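Local coordinates for outer membrane protein (Tpn50) (Borrelia burgdorferi, PDB 3OON) that probably binds peptidoglycan, tying the outer membrane to the cell wall, through the OmpA-like C-terminal domain that makes up this chain, at residues F17-Y22 and F26-K31; K35-A40 and I82-K87; K41-F46 and V117-L122. All coordinates share one frame; numbering follows the deposited sequence.

Contact 1 (F17-Y22 and F26-K31); sequences FDIEFY and FQILQK
Leu29 presses its CD1 methyl onto one face of the Tyr22 ring, 3.5 Å from the ring centroid and only 1° off the normal, a centred CH-pi contact. The branch point follows it over the phenol end, with CG 3.6 Å from Tyr22 CZ. Tyr22 holds its CG anti to the carbonyl carbon (chi1 -74°), which swings the ring back across this leucine. The backbones form a single antiparallel bridge between Phe21 and Ile28, a non-hydrogen-bonded pair flanked by two bonds. Leu29 N reaches Glu20 O at 3.2 Å, almost straight at 176°, and Tyr22 N meets Gln27 O at the same length. Gln27 O is further approached by Phe21 CA, so it has one N-H donor and a weaker C-H contact. The bridge folds the loop after strand 12-20 back on the strand's end, just ahead of helix 33-45 in the OmpA-like fold. On the buried side the Phe21 and Ile28 side chains run alongside each other, CE1 to CG1 3.6 Å, and both reach helix 63-83, at Arg73 and at Ala76 and Ile77 respectively. Ile19 CG2 lies over a face of the Phe21 ring near its rim and also touches Ile28 CG2 at 3.8 Å. Toward solvent, Lys31 stretches its extended chain across to Glu20, where NZ and OE2 form a salt bridge of 3.3 Å whose hydrogen bond is weak.

Contact 2 (K35-A40 and I82-K87); sequences KIDLIA and IKMKVK
The carboxylate of Asp37, the flat side-chain group in this contact, lies near the selenium of Met84, a selenomethionine, with OD1 4.1 Å from SE. The selenium sits beyond OD1 and above the carboxylate plane, an oblique approach. OD1 is hydrogen-bonded to the hydroxyl of Tyr80 on helix 63-83, and the selenium contact is at most loose packing beside that bond. Met84 bends at both chi2 and chi3, which brings SE toward Asp37 while the terminal methyl points away from the aspartate.

One helical turn further on, the side-chain contact is apolar. Ala40 directs its CB at the fork of Val86, 3.8 Å from CG1 and 4.1 Å from CG2, and the CG1 methyl also lies near the carbonyl of Ala40. The small alanine allows the backbones to come close, with the two CA atoms 6.2 Å apart. Val86 owes its place to the end of helix 63-83: Lys85 takes a positive phi of 58° in a Schellman motif, its N bonding back to Ile82 O at 2.8 Å, and the chain then turns so that Val86 points at helix 33-45. Leu81 packs against Val86 as well, while Ile36 reaches over to Ile77, Tyr80 and Leu81. With no hydrogen bond or salt bridge between the two segments, their fit here depends on shape and van der Waals contact, and Asp37 and Tyr80 supply a polar link between the helices.

Contact 3 (K41-F46 and V117-L122); sequences KLLEKF and VEITIL
Ile121 meets Leu43 of helix 33-45 and Phe46 just after it at different angles: it crosses Phe46 at about a right angle and Leu43 obliquely. Against Phe46 it uses both branches. The CD1 methyl stands over one face of the ring, 4.1 Å from the centroid and 23° off the normal, displaced toward the CD2 side of the rim, while CG2 sits at the root of the ring, 3.8 Å from Phe46 CB. Together they lie across the CB-bearing end of the ring, CG2 toward its CD1 and the delta methyl toward its CD2. With CG1 of Ile121 anti to the carbonyl carbon (chi1 -55°), the delta methyl is carried over the ring face and CG2 falls by Phe46 CB. In the plane of the same ring, at its edge, lies the carbonyl oxygen of Leu42 from the preceding helical turn.

Leu43 comes in beside this pair, and CD2, the branch not anti to CA, touches the strand. CD2 meets Ile121 CG1 at 3.7 Å and more loosely Ile119 CG2 at 4.4 Å, so a single methyl touches two residues two apart on the strand. Ile119 and Ile121 both point toward the helix and Thr120, between them, points away.

Phe46 N bonds to Leu43 O at 3.0 Å, and Phe46 O accepts a bond from Lys87 NZ. Phe46 also packs on Lys45 of the second subunit, so the edge of this cluster adjoins the dimer interface. A helix laid by its apolar face over the inward residues of a central strand, with Leu15 and Ile51 of the two adjoining strands also touching Leu43, is the layered alpha/beta packing of the OmpA C-terminal domain.

In the fold
Contact 3 is wholly buried and apolar, setting helix 33-45 on strand 114-122, whereas contacts 1 and 2 are only partly buried and mix apolar packing with polar groups. Contacts 2 and 3 share helix 33-45 and lie about 9 Å apart, centre to centre; Val86 of the one packs on Glu44 of the other. Contact 1, on the other side of the chain's centre from contact 3, is the only one with backbone hydrogen bonds between its segments. It is joined to contact 2 by the salt bridge of Asp18 with Lys35, and to contact 3 through the sheet, where strands 12-20 and 114-122 are neighbours and Phe17 packs on Ile119.

Contact 1 (F17-Y22 and F26-K31)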
loop_
_atom_site.group_PDB
_atom_site.type_symbol
_atom_site.label_atom_id
_atom_site.label_comp_id
_atom_site.label_asym_id
_atom_site.label_seq_id
_atom_site.Cartn_x
_atom_site.Cartn_y
_atom_site.Cartn_z
ATOM N N PHE A 17 2.433 6.340 -5.892
ATOM C CA PHE A 17 1.430 7.285 -5.451
ATOM C C PHE A 17 1.561 8.550 -6.280
ATOM O O PHE A 17 2.457 8.661 -7.118
ATOM C CB PHE A 17 1.593 7.587 -3.952
ATOM C CG PHE A 17 2.981 7.997 -3.565
ATOM C CD1 PHE A 17 3.320 9.333 -3.468
ATOM C CD2 PHE A 17 3.959 7.035 -3.311
ATOM C CE1 PHE A 17 4.631 9.718 -3.123
ATOM C CE2 PHE A 17 5.259 7.403 -2.970
ATOM C CZ PHE A 17 5.595 8.749 -2.874
ATOM N N ASP A 18 0.675 9.511 -6.068
ATOM C CA ASP A 18 0.805 10.776 -6.784
ATOM C C ASP A 18 0.688 11.965 -5.843
ATOM O O ASP A 18 -0.201 12.029 -4.986
ATOM C CB ASP A 18 -0.178 10.880 -7.951
ATOM C CG ASP A 18 -1.609 10.970 -7.494
ATOM O OD1 ASP A 18 -1.852 10.763 -6.293
ATOM O OD2 ASP A 18 -2.492 11.252 -8.331
ATOM N N ILE A 19 1.612 12.899 -6.029
ATOM C CA ILE A 19 1.789 14.047 -5.148
ATOM C C ILE A 19 1.535 15.262 -5.997
ATOM O O ILE A 19 2.115 15.393 -7.081
ATOM C CB ILE A 19 3.243 14.126 -4.601
ATOM C CG1 ILE A 19 3.555 12.955 -3.658
ATOM C CG2 ILE A 19 3.526 15.499 -3.938
ATOM C CD1 ILE A 19 2.843 12.994 -2.293
ATOM N N GLU A 20 0.671 16.149 -5.513
ATOM C CA GLU A 20 0.435 17.413 -6.184
ATOM C C GLU A 20 1.618 18.333 -5.948
ATOM O O GLU A 20 1.971 18.621 -4.798
ATOM C CB GLU A 20 -0.849 18.061 -5.677
ATOM C CG GLU A 20 -2.099 17.335 -6.122
ATOM C CD GLU A 20 -3.366 18.161 -5.970
ATOM O OE1 GLU A 20 -3.341 19.384 -6.227
ATOM O OE2 GLU A 20 -4.398 17.569 -5.604
ATOM N N PHE A 21 2.248 18.746 -7.045
ATOM C CA PHE A 21 3.265 19.786 -7.039
ATOM C C PHE A 21 2.678 21.008 -7.721
ATOM O O PHE A 21 1.856 20.883 -8.628
ATOM C CB PHE A 21 4.505 19.340 -7.824
ATOM C CG PHE A 21 5.288 18.246 -7.163
ATOM C CD1 PHE A 21 6.239 18.542 -6.188
ATOM C CD2 PHE A 21 5.095 16.923 -7.531
ATOM C CE1 PHE A 21 6.981 17.517 -5.578
ATOM C CE2 PHE A 21 5.827 15.897 -6.930
ATOM C CZ PHE A 21 6.767 16.194 -5.953
ATOM N N TYR A 22 3.089 22.191 -7.292
ATOM C CA TYR A 22 2.697 23.396 -8.010
ATOM C C TYR A 22 3.277 23.348 -9.424
ATOM O O TYR A 22 4.338 22.755 -9.626
ATOM C CB TYR A 22 3.141 24.635 -7.247
ATOM C CG TYR A 22 2.300 24.897 -6.014
ATOM C CD1 TYR A 22 0.979 25.354 -6.128
ATOM C CD2 TYR A 22 2.816 24.687 -4.739
ATOM C CE1 TYR A 22 0.199 25.598 -4.996
ATOM C CE2 TYR A 22 2.046 24.928 -3.599
ATOM C CZ TYR A 22 0.739 25.386 -3.737
ATOM O OH TYR A 22 -0.034 25.623 -2.617
ATOM N N PHE A 26 9.084 22.000 -7.897
ATOM C CA PHE A 26 9.335 20.849 -7.035
ATOM C C PHE A 26 8.820 21.151 -5.626
ATOM O O PHE A 26 9.286 20.572 -4.642
ATOM C CB PHE A 26 10.823 20.450 -7.044
ATOM C CG PHE A 26 11.766 21.595 -6.785
ATOM C CD1 PHE A 26 12.116 21.949 -5.483
ATOM C CD2 PHE A 26 12.319 22.311 -7.847
ATOM C CE1 PHE A 26 12.987 23.008 -5.244
ATOM C CE2 PHE A 26 13.189 23.365 -7.615
ATOM C CZ PHE A 26 13.525 23.713 -6.307
ATOM N N GLN A 27 7.861 22.072 -5.533
ATOM C CA GLN A 27 7.264 22.403 -4.247
ATOM C C GLN A 27 5.970 21.613 -4.032
ATOM O O GLN A 27 5.053 21.661 -4.851
ATOM C CB GLN A 27 7.056 23.914 -4.100
ATOM C CG GLN A 27 7.365 24.409 -2.682
ATOM C CD GLN A 27 7.596 25.917 -2.592
ATOM O OE1 GLN A 27 8.151 26.543 -3.502
ATOM N NE2 GLN A 27 7.185 26.501 -1.473
ATOM N N ILE A 28 5.938 20.859 -2.941
ATOM C CA ILE A 28 4.803 20.011 -2.568
ATOM C C ILE A 28 3.696 20.876 -1.973
ATOM O O ILE A 28 3.965 21.717 -1.115
ATOM C CB ILE A 28 5.245 18.940 -1.514
ATOM C CG1 ILE A 28 6.411 18.093 -2.046
ATOM C CG2 ILE A 28 4.087 18.042 -1.126
ATOM C CD1 ILE A 28 7.304 17.489 -0.956
ATOM N N LEU A 29 2.458 20.688 -2.438
ATOM C CA LEU A 29 1.303 21.363 -1.830
ATOM C C LEU A 29 1.140 20.949 -0.374
ATOM O O LEU A 29 1.329 19.782 -0.023
ATOM C CB LEU A 29 0.010 21.061 -2.590
ATOM C CG LEU A 29 -0.423 22.030 -3.693
ATOM C CD1 LEU A 29 0.438 21.854 -4.942
ATOM C CD2 LEU A 29 -1.884 21.826 -4.024
ATOM N N GLN A 30 0.784 21.924 0.463
ATOM C CA GLN A 30 0.659 21.736 1.909
ATOM C C GLN A 30 -0.166 20.504 2.298
ATOM O O GLN A 30 0.209 19.747 3.197
ATOM C CB GLN A 30 0.040 22.998 2.535
ATOM C CG GLN A 30 -0.163 22.923 4.042
ATOM C CD GLN A 30 1.126 23.148 4.825
ATOM O OE1 GLN A 30 2.231 22.995 4.298
ATOM N NE2 GLN A 30 0.986 23.519 6.092
ATOM N N LYS A 31 -1.285 20.314 1.610
ATOM C CA LYS A 31 -2.226 19.249 1.929
ATOM C C LYS A 31 -1.659 17.846 1.698
ATOM O O LYS A 31 -2.238 16.866 2.173
ATOM C CB LYS A 31 -3.519 19.422 1.127
ATOM C CG LYS A 31 -3.345 19.231 -0.379
ATOM C CD LYS A 31 -4.679 19.289 -1.090
ATOM C CE LYS A 31 -4.503 19.096 -2.575
ATOM N NZ LYS A 31 -5.721 19.524 -3.325
#

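Contact 2 (K35-A40 and I82-K87)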
loop_
_atom_site.group_PDB
_atom_site.type_symbol
_atom_site.label_atom_id
_atom_site.label_comp_id
_atom_site.label_asym_id
_atom_site.label_seq_id
_atom_site.Cartn_x
_atom_site.Cartn_y
_atom_site.Cartn_z
ATOM N N LYS A 35 -0.246 12.668 3.412
ATOM C CA LYS A 35 0.016 11.470 2.604
ATOM C C LYS A 35 1.456 10.970 2.772
ATOM O O LYS A 35 1.701 9.760 2.913
ATOM C CB LYS A 35 -0.271 11.750 1.134
ATOM C CG LYS A 35 -0.088 10.542 0.225
ATOM C CD LYS A 35 -0.181 10.922 -1.271
ATOM C CE LYS A 35 -1.593 11.202 -1.706
ATOM N NZ LYS A 35 -1.731 11.036 -3.180
ATOM N N ILE A 36 2.411 11.896 2.755
ATOM C CA ILE A 36 3.804 11.515 2.985
ATOM C C ILE A 36 3.987 10.990 4.419
ATOM O O ILE A 36 4.815 10.117 4.657
ATOM C CB ILE A 36 4.791 12.652 2.668
ATOM C CG1 ILE A 36 4.583 13.163 1.232
ATOM C CG2 ILE A 36 6.228 12.157 2.823
ATOM C CD1 ILE A 36 5.250 14.499 0.959
ATOM N N ASP A 37 3.194 11.504 5.356
ATOM C CA ASP A 37 3.218 11.015 6.749
ATOM C C ASP A 37 2.831 9.538 6.835
ATOM O O ASP A 37 3.408 8.774 7.613
ATOM C CB ASP A 37 2.282 11.831 7.634
ATOM C CG ASP A 37 2.828 13.208 7.963
ATOM O OD1 ASP A 37 4.031 13.455 7.743
ATOM O OD2 ASP A 37 2.039 14.045 8.449
ATOM N N LEU A 38 1.855 9.147 6.025
ATOM C CA LEU A 38 1.467 7.745 5.909
ATOM C C LEU A 38 2.607 6.911 5.328
ATOM O O LEU A 38 2.928 5.833 5.847
ATOM C CB LEU A 38 0.189 7.584 5.070
ATOM C CG LEU A 38 -0.223 6.132 4.784
ATOM C CD1 LEU A 38 -0.407 5.298 6.072
ATOM C CD2 LEU A 38 -1.483 6.112 3.950
ATOM N N ILE A 39 3.222 7.406 4.254
ATOM C CA ILE A 39 4.424 6.760 3.717
ATOM C C ILE A 39 5.477 6.602 4.829
ATOM O O ILE A 39 6.085 5.537 4.975
ATOM C CB ILE A 39 4.987 7.541 2.505
ATOM C CG1 ILE A 39 4.006 7.448 1.325
ATOM C CG2 ILE A 39 6.349 7.008 2.093
ATOM C CD1 ILE A 39 4.125 8.579 0.328
ATOM N N ALA A 40 5.667 7.660 5.615
ATOM C CA ALA A 40 6.637 7.663 6.718
ATOM C C ALA A 40 6.329 6.582 7.759
ATOM O O ALA A 40 7.245 5.952 8.300
ATOM C CB ALA A 40 6.713 9.054 7.364
ATOM N N ILE A 82 13.647 12.828 5.738
ATOM C CA ILE A 82 14.818 13.133 6.565
ATOM C C ILE A 82 14.379 13.939 7.777
ATOM O O ILE A 82 14.678 13.584 8.923
ATOM C CB ILE A 82 15.858 13.982 5.796
ATOM C CG1 ILE A 82 16.348 13.257 4.549
ATOM C CG2 ILE A 82 17.031 14.343 6.706
ATOM C CD1 ILE A 82 17.002 11.967 4.847
ATOM N N LYS A 83 13.649 15.019 7.505
ATOM C CA LYS A 83 13.172 15.956 8.530
ATOM C C LYS A 83 12.283 15.257 9.571
ATOM O O LYS A 83 12.338 15.582 10.768
ATOM C CB LYS A 83 12.425 17.111 7.856
ATOM C CG LYS A 83 11.975 18.247 8.781
ATOM C CD LYS A 83 11.074 19.212 8.010
ATOM C CE LYS A 83 10.578 20.355 8.867
ATOM N NZ LYS A 83 9.852 21.335 8.009
HETATM N N MSE A 84 11.489 14.290 9.114
HETATM C CA MSE A 84 10.626 13.490 9.989
HETATM C C MSE A 84 11.405 12.403 10.738
HETATM O O MSE A 84 10.824 11.662 11.536
HETATM C CB MSE A 84 9.481 12.851 9.195
HETATM C CG MSE A 84 8.466 13.835 8.604
HETATM SE SE MSE A 84 7.316 14.760 9.890
HETATM C CE MSE A 84 8.383 16.375 10.209
ATOM N N LYS A 85 12.705 12.320 10.461
ATOM C CA LYS A 85 13.612 11.324 11.040
ATOM C C LYS A 85 13.228 9.856 10.786
ATOM O O LYS A 85 13.493 8.990 11.619
ATOM C CB LYS A 85 13.842 11.594 12.541
ATOM C CG LYS A 85 14.721 12.806 12.828
ATOM C CD LYS A 85 15.706 12.505 13.957
ATOM C CE LYS A 85 16.823 11.560 13.475
ATOM N NZ LYS A 85 17.397 10.727 14.571
ATOM N N VAL A 86 12.607 9.565 9.640
ATOM C CA VAL A 86 12.289 8.163 9.323
ATOM C C VAL A 86 13.394 7.473 8.503
ATOM O O VAL A 86 13.550 6.250 8.561
ATOM C CB VAL A 86 10.856 7.957 8.719
ATOM C CG1 VAL A 86 9.818 8.672 9.563
ATOM C CG2 VAL A 86 10.773 8.419 7.294
ATOM N N LYS A 87 14.170 8.268 7.770
ATOM C CA LYS A 87 15.365 7.784 7.082
ATOM C C LYS A 87 16.491 8.817 7.233
ATOM O O LYS A 87 16.230 10.013 7.400
ATOM C CB LYS A 87 15.075 7.507 5.591
ATOM C CG LYS A 87 14.189 6.288 5.309
ATOM C CD LYS A 87 14.907 4.968 5.578
ATOM C CE LYS A 87 13.938 3.870 5.979
ATOM N NZ LYS A 87 14.668 2.685 6.517
#

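Contact 3 (K41-F46 and V117-L122)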
loop_
_atom_site.group_PDB
_atom_site.type_symbol
_atom_site.label_atom_id
_atom_site.label_comp_id
_atom_site.label_asym_id
_atom_site.label_seq_id
_atom_site.Cartn_x
_atom_site.Cartn_y
_atom_site.Cartn_z
ATOM N N LYS A 41 5.043 6.361 8.019
ATOM C CA LYS A 41 4.601 5.320 8.948
ATOM C C LYS A 41 5.011 3.926 8.466
ATOM O O LYS A 41 5.415 3.089 9.265
ATOM C CB LYS A 41 3.089 5.385 9.160
ATOM C CG LYS A 41 2.678 5.829 10.544
ATOM C CD LYS A 41 1.283 5.314 10.865
ATOM C CE LYS A 41 1.118 4.995 12.351
ATOM N NZ LYS A 41 -0.303 4.766 12.676
ATOM N N LEU A 42 4.919 3.683 7.160
ATOM C CA LEU A 42 5.375 2.423 6.598
ATOM C C LEU A 42 6.892 2.300 6.646
ATOM O O LEU A 42 7.405 1.263 7.051
ATOM C CB LEU A 42 4.893 2.258 5.154
ATOM C CG LEU A 42 3.378 2.240 4.975
ATOM C CD1 LEU A 42 3.045 2.211 3.499
ATOM C CD2 LEU A 42 2.763 1.024 5.697
ATOM N N LEU A 43 7.593 3.357 6.231
ATOM C CA LEU A 43 9.061 3.327 6.136
ATOM C C LEU A 43 9.726 3.160 7.492
ATOM O O LEU A 43 10.743 2.469 7.599
ATOM C CB LEU A 43 9.608 4.575 5.426
ATOM C CG LEU A 43 9.185 4.853 3.982
ATOM C CD1 LEU A 43 9.894 6.097 3.508
ATOM C CD2 LEU A 43 9.467 3.684 3.033
ATOM N N GLU A 44 9.146 3.800 8.507
ATOM C CA GLU A 44 9.544 3.670 9.914
ATOM C C GLU A 44 9.699 2.221 10.350
ATOM O O GLU A 44 10.574 1.905 11.159
ATOM C CB GLU A 44 8.473 4.271 10.813
ATOM C CG GLU A 44 8.647 5.721 11.186
ATOM C CD GLU A 44 7.770 6.096 12.366
ATOM O OE1 GLU A 44 6.570 5.740 12.370
ATOM O OE2 GLU A 44 8.285 6.734 13.305
ATOM N N LYS A 45 8.829 1.357 9.831
ATOM C CA LYS A 45 8.814 -0.051 10.212
ATOM C C LYS A 45 9.815 -0.907 9.440
ATOM O O LYS A 45 10.110 -2.033 9.838
ATOM C CB LYS A 45 7.393 -0.623 10.105
ATOM C CG LYS A 45 6.420 -0.035 11.131
ATOM C CD LYS A 45 6.940 -0.280 12.557
ATOM C CE LYS A 45 5.892 0.015 13.610
ATOM N NZ LYS A 45 5.571 1.467 13.693
ATOM N N PHE A 46 10.323 -0.367 8.329
ATOM C CA PHE A 46 11.374 -1.014 7.562
ATOM C C PHE A 46 12.640 -0.232 7.872
ATOM O O PHE A 46 13.191 0.487 7.031
ATOM C CB PHE A 46 11.027 -1.029 6.067
ATOM C CG PHE A 46 9.923 -1.985 5.717
ATOM C CD1 PHE A 46 10.213 -3.276 5.285
ATOM C CD2 PHE A 46 8.588 -1.603 5.834
ATOM C CE1 PHE A 46 9.186 -4.173 4.959
ATOM C CE2 PHE A 46 7.558 -2.485 5.508
ATOM C CZ PHE A 46 7.861 -3.772 5.066
ATOM N N VAL A 117 5.231 9.674 -8.236
ATOM C CA VAL A 117 6.437 9.434 -7.449
ATOM C C VAL A 117 6.394 7.969 -7.068
ATOM O O VAL A 117 5.325 7.405 -6.811
ATOM C CB VAL A 117 6.527 10.299 -6.152
ATOM C CG1 VAL A 117 7.879 10.086 -5.445
ATOM C CG2 VAL A 117 6.367 11.767 -6.441
ATOM N N GLU A 118 7.558 7.340 -7.054
ATOM C CA GLU A 118 7.652 5.990 -6.566
ATOM C C GLU A 118 8.708 5.997 -5.500
ATOM O O GLU A 118 9.705 6.723 -5.609
ATOM C CB GLU A 118 8.038 5.009 -7.672
ATOM C CG GLU A 118 6.966 4.799 -8.729
ATOM C CD GLU A 118 7.157 5.711 -9.924
ATOM O OE1 GLU A 118 8.319 5.837 -10.401
ATOM O OE2 GLU A 118 6.149 6.301 -10.379
ATOM N N ILE A 119 8.474 5.203 -4.465
ATOM C CA ILE A 119 9.480 4.929 -3.463
ATOM C C ILE A 119 9.577 3.413 -3.327
ATOM O O ILE A 119 8.560 2.726 -3.124
ATOM C CB ILE A 119 9.122 5.544 -2.109
ATOM C CG1 ILE A 119 9.100 7.073 -2.194
ATOM C CG2 ILE A 119 10.129 5.092 -1.040
ATOM C CD1 ILE A 119 8.646 7.777 -0.912
ATOM N N THR A 120 10.783 2.883 -3.458
ATOM C CA THR A 120 10.996 1.448 -3.300
ATOM C C THR A 120 11.740 1.151 -2.002
ATOM O O THR A 120 12.815 1.699 -1.761
ATOM C CB THR A 120 11.739 0.858 -4.506
ATOM O OG1 THR A 120 10.987 1.130 -5.697
ATOM C CG2 THR A 120 11.902 -0.661 -4.370
ATOM N N ILE A 121 11.153 0.293 -1.172
ATOM C CA ILE A 121 11.842 -0.201 0.018
ATOM C C ILE A 121 12.758 -1.300 -0.485
ATOM O O ILE A 121 12.299 -2.382 -0.868
ATOM C CB ILE A 121 10.875 -0.727 1.092
ATOM C CG1 ILE A 121 9.841 0.351 1.446
ATOM C CG2 ILE A 121 11.656 -1.140 2.346
ATOM C CD1 ILE A 121 8.669 -0.161 2.288
ATOM N N LEU A 122 14.052 -0.994 -0.536
ATOM C CA LEU A 122 15.026 -1.883 -1.164
ATOM C C LEU A 122 15.325 -3.074 -0.279
ATOM O O LEU A 122 15.476 -2.937 0.934
ATOM C CB LEU A 122 16.320 -1.129 -1.491
ATOM C CG LEU A 122 16.188 0.086 -2.415
ATOM C CD1 LEU A 122 17.512 0.825 -2.482
ATOM C CD2 LEU A 122 15.696 -0.311 -3.828
#